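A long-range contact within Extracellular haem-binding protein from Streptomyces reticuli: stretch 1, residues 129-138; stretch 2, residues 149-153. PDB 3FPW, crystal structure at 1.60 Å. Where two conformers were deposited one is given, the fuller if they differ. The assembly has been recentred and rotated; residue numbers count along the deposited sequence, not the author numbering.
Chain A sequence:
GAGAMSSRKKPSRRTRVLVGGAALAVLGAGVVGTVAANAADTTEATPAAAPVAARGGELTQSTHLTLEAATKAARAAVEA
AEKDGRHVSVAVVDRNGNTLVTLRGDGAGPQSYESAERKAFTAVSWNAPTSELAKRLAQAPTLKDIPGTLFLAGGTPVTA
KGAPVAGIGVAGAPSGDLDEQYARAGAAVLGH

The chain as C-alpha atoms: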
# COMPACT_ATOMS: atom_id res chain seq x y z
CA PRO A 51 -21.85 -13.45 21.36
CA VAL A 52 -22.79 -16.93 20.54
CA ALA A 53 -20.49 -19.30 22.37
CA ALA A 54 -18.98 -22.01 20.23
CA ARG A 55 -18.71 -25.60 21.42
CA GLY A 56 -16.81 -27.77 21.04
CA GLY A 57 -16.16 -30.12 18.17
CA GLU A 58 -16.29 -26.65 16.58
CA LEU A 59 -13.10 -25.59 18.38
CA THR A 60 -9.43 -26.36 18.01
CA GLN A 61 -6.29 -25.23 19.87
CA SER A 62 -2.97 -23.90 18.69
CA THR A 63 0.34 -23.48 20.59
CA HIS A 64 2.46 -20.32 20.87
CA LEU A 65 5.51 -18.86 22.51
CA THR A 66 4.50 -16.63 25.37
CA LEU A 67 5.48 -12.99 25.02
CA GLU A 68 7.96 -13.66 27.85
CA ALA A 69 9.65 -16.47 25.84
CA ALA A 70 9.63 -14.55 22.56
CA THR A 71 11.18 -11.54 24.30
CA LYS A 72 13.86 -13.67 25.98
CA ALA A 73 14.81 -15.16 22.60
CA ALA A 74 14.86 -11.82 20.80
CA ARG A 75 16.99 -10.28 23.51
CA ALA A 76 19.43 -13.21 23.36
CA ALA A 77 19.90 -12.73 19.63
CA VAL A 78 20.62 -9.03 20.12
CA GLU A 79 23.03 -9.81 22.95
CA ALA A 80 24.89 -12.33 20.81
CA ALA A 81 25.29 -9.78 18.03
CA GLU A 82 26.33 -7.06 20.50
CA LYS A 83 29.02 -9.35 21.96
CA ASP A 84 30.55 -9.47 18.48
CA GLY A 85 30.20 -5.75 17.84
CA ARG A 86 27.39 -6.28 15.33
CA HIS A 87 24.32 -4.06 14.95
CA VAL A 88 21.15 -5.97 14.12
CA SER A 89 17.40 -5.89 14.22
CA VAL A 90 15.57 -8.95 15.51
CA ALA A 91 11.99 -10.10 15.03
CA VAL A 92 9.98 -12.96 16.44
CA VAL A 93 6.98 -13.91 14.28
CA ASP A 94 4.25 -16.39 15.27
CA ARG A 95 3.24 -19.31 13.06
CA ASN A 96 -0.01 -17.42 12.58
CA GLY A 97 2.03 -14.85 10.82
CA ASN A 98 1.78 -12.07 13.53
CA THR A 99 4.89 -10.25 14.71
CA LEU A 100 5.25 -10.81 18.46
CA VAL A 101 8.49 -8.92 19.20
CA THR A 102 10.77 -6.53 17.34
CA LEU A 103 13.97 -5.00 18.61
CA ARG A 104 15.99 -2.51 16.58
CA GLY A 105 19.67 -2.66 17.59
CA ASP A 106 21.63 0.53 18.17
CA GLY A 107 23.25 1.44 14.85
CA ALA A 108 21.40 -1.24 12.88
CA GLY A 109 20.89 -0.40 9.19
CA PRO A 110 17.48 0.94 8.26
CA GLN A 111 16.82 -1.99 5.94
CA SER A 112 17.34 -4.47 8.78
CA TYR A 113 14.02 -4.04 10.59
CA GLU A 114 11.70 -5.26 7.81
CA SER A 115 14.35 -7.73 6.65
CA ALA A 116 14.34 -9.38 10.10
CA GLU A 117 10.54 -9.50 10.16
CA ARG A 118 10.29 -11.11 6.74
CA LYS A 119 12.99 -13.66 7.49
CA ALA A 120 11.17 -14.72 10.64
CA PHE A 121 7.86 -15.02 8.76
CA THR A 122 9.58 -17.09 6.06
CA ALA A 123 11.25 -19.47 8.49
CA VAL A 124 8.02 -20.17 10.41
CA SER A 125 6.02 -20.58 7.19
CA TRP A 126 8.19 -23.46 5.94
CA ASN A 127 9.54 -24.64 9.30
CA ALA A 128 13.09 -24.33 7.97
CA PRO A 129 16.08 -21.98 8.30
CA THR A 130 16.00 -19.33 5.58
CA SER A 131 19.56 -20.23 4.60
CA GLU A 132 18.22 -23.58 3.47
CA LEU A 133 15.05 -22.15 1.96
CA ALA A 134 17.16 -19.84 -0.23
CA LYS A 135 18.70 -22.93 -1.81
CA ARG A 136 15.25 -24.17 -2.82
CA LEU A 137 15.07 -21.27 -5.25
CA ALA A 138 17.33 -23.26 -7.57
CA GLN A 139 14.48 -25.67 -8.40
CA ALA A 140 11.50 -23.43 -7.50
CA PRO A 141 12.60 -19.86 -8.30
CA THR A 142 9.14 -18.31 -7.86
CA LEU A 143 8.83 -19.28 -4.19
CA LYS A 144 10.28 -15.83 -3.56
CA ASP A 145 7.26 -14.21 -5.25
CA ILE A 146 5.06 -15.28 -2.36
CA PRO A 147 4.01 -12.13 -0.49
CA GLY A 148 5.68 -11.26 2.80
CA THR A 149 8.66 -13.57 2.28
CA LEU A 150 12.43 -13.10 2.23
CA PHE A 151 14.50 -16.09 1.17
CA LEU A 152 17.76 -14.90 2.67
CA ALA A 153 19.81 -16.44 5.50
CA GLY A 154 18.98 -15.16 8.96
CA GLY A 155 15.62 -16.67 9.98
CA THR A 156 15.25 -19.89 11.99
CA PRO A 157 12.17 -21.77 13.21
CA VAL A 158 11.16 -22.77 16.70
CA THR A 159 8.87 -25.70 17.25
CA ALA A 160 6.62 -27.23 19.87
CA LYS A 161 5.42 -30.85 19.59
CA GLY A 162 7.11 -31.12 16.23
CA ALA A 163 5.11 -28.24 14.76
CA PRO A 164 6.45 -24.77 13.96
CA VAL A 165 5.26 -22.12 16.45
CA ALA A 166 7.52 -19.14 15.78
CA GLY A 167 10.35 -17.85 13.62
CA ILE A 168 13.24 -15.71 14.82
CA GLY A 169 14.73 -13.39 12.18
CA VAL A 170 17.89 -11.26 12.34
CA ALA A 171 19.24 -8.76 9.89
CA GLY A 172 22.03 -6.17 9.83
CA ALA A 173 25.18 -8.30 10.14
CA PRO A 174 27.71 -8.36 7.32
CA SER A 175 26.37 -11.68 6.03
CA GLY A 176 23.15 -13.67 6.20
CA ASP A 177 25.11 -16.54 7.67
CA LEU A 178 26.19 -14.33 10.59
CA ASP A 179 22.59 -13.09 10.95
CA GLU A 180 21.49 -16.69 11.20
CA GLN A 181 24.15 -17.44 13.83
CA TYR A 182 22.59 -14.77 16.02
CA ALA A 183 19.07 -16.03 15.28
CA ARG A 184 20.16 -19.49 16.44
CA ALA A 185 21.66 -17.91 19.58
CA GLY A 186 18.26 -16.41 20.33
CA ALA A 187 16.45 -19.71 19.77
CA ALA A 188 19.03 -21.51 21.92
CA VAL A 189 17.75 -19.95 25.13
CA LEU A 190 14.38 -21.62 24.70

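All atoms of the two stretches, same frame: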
# COMPACT_ATOMS: atom_id res chain seq x y z
N PRO A 129 15.21 -23.16 8.29
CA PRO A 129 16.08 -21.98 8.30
C PRO A 129 16.07 -21.31 6.93
O PRO A 129 16.00 -22.00 5.91
CB PRO A 129 17.47 -22.56 8.58
CG PRO A 129 17.25 -23.96 9.06
CD PRO A 129 15.96 -24.42 8.46
N THR A 130 16.11 -19.98 6.87
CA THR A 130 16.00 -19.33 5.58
C THR A 130 17.25 -19.54 4.73
O THR A 130 17.18 -19.45 3.50
CB THR A 130 15.69 -17.81 5.69
OG1 THR A 130 16.61 -17.18 6.58
CG2 THR A 130 14.24 -17.59 6.18
N SER A 131 18.37 -19.84 5.36
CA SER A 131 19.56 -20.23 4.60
C SER A 131 19.26 -21.44 3.74
O SER A 131 19.69 -21.50 2.59
CB SER A 131 20.73 -20.56 5.52
OG SER A 131 20.35 -21.58 6.41
N GLU A 132 18.53 -22.41 4.27
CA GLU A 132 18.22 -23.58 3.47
C GLU A 132 17.15 -23.26 2.45
O GLU A 132 17.24 -23.68 1.29
CB GLU A 132 17.81 -24.75 4.35
CG GLU A 132 17.92 -26.09 3.65
CD GLU A 132 19.17 -26.86 4.05
OE1 GLU A 132 19.18 -28.09 3.88
OE2 GLU A 132 20.14 -26.27 4.56
N LEU A 133 16.14 -22.50 2.86
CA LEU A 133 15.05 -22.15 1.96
C LEU A 133 15.56 -21.43 0.70
O LEU A 133 15.02 -21.61 -0.39
CB LEU A 133 13.99 -21.32 2.69
CG LEU A 133 13.21 -22.12 3.74
CD1 LEU A 133 12.35 -21.18 4.57
CD2 LEU A 133 12.35 -23.20 3.08
N ALA A 134 16.60 -20.61 0.87
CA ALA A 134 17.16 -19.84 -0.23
C ALA A 134 17.66 -20.79 -1.31
O ALA A 134 17.56 -20.49 -2.51
CB ALA A 134 18.29 -18.95 0.26
N LYS A 135 18.14 -21.95 -0.89
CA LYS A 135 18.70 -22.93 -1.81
C LYS A 135 17.62 -23.63 -2.62
O LYS A 135 17.87 -24.15 -3.72
CB LYS A 135 19.58 -23.91 -1.04
CG LYS A 135 20.74 -23.21 -0.36
CD LYS A 135 21.57 -24.18 0.48
CE LYS A 135 22.42 -23.43 1.50
NZ LYS A 135 23.46 -22.55 0.90
N ARG A 136 16.39 -23.60 -2.10
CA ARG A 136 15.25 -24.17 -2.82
C ARG A 136 14.90 -23.38 -4.06
O ARG A 136 14.21 -23.88 -4.95
CB ARG A 136 14.02 -24.24 -1.91
CG ARG A 136 14.16 -25.23 -0.79
CD ARG A 136 12.87 -25.32 -0.00
NE ARG A 136 13.05 -26.09 1.22
CZ ARG A 136 12.06 -26.40 2.05
NH1 ARG A 136 10.83 -25.99 1.79
NH2 ARG A 136 12.30 -27.10 3.15
N LEU A 137 15.34 -22.12 -4.11
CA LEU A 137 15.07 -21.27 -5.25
C LEU A 137 15.72 -21.78 -6.54
O LEU A 137 15.32 -21.40 -7.65
CB LEU A 137 15.53 -19.85 -4.95
CG LEU A 137 14.76 -19.16 -3.82
CD1 LEU A 137 15.30 -17.77 -3.58
CD2 LEU A 137 13.27 -19.12 -4.13
N ALA A 138 16.70 -22.67 -6.40
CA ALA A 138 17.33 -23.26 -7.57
C ALA A 138 16.34 -24.08 -8.39
O ALA A 138 16.37 -24.03 -9.62
CB ALA A 138 18.53 -24.11 -7.15
N THR A 149 7.48 -12.71 2.10
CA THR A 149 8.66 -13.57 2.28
C THR A 149 10.02 -12.91 1.99
O THR A 149 10.11 -11.89 1.29
CB THR A 149 8.55 -14.86 1.45
OG1 THR A 149 8.56 -14.52 0.06
CG2 THR A 149 7.24 -15.60 1.79
N LEU A 150 11.07 -13.50 2.54
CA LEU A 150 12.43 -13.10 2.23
C LEU A 150 13.30 -14.33 2.36
O LEU A 150 13.55 -14.81 3.46
CB LEU A 150 12.89 -11.99 3.18
CG LEU A 150 14.31 -11.50 2.93
CD1 LEU A 150 14.54 -11.13 1.48
CD2 LEU A 150 14.60 -10.30 3.86
N PHE A 151 13.75 -14.84 1.22
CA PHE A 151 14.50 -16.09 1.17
C PHE A 151 16.00 -15.81 1.27
O PHE A 151 16.76 -15.93 0.31
CB PHE A 151 14.16 -16.80 -0.14
CG PHE A 151 12.85 -17.51 -0.10
CD1 PHE A 151 11.64 -16.82 -0.20
CD2 PHE A 151 12.80 -18.89 0.08
CE1 PHE A 151 10.42 -17.48 -0.16
CE2 PHE A 151 11.57 -19.55 0.13
CZ PHE A 151 10.38 -18.86 0.02
N LEU A 152 16.42 -15.39 2.45
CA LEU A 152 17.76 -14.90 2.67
C LEU A 152 18.15 -15.31 4.08
O LEU A 152 17.36 -15.13 5.02
CB LEU A 152 17.74 -13.38 2.54
CG LEU A 152 19.04 -12.63 2.83
CD1 LEU A 152 20.11 -12.99 1.78
CD2 LEU A 152 18.74 -11.14 2.86
N ALA A 153 19.32 -15.94 4.21
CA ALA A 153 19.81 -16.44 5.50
C ALA A 153 19.61 -15.44 6.64
O ALA A 153 19.86 -14.24 6.49
CB ALA A 153 21.29 -16.81 5.38

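Polar contact between the stretches comes down to one hydrogen bond. Thr130 OG1 donates to Leu152 O at 2.7 Å; chi1 is 51° (p), and the CA-to-CB bond points toward the second stretch. The acceptor is a main-chain carbonyl in a segment with no regular helix or strand, so the hydroxyl ties the first turn of the helix to the extended backbone. The same OG1 lies 3.5 Å from Ala153 CA, which places the chain just beyond the bond against the helix start.

Apolar packing centres on Phe151, which has more of its surface covered here, 112 Å², than any other residue of the contact. Leu133 and Leu137, four residues apart in sequence, both direct CA-to-CB toward the second stretch. Leu133 CB approaches Phe151 CD2 at 3.8 Å, and Leu137 CD1 approaches Phe151 CB at the same distance. The ring does not lie flat on the helix: Leu133 O, 3.5 Å from Phe151 CD2, and Ala134 N sit at its edge, near its plane, whereas Leu137 CD2 is oblique to it. Phe151 thus meets helix backbone as well as leucine side chains.

Close van der Waals contacts involving small residues complete the interface. Ala134 CB comes within 3.4 Å of Phe151 O, and Ser131 CB lies 3.8 Å from Ala153 CB. Backbone proximity accounts for the latter: Ser131 CA and Ala153 CA are 3.9 Å apart, compared with 4.8 Å between Ala134 CA and Phe151 CA. Ser131 OG is hydrogen-bonded elsewhere in the structure.

Within stretch 1, backbone bonds hold these contact residues in place. Leu133 N donates to Pro129 O at 3.1 Å and Ala134 N to Thr130 O at 2.9 Å, and the two stretches together bury 358 Å², both sides summed.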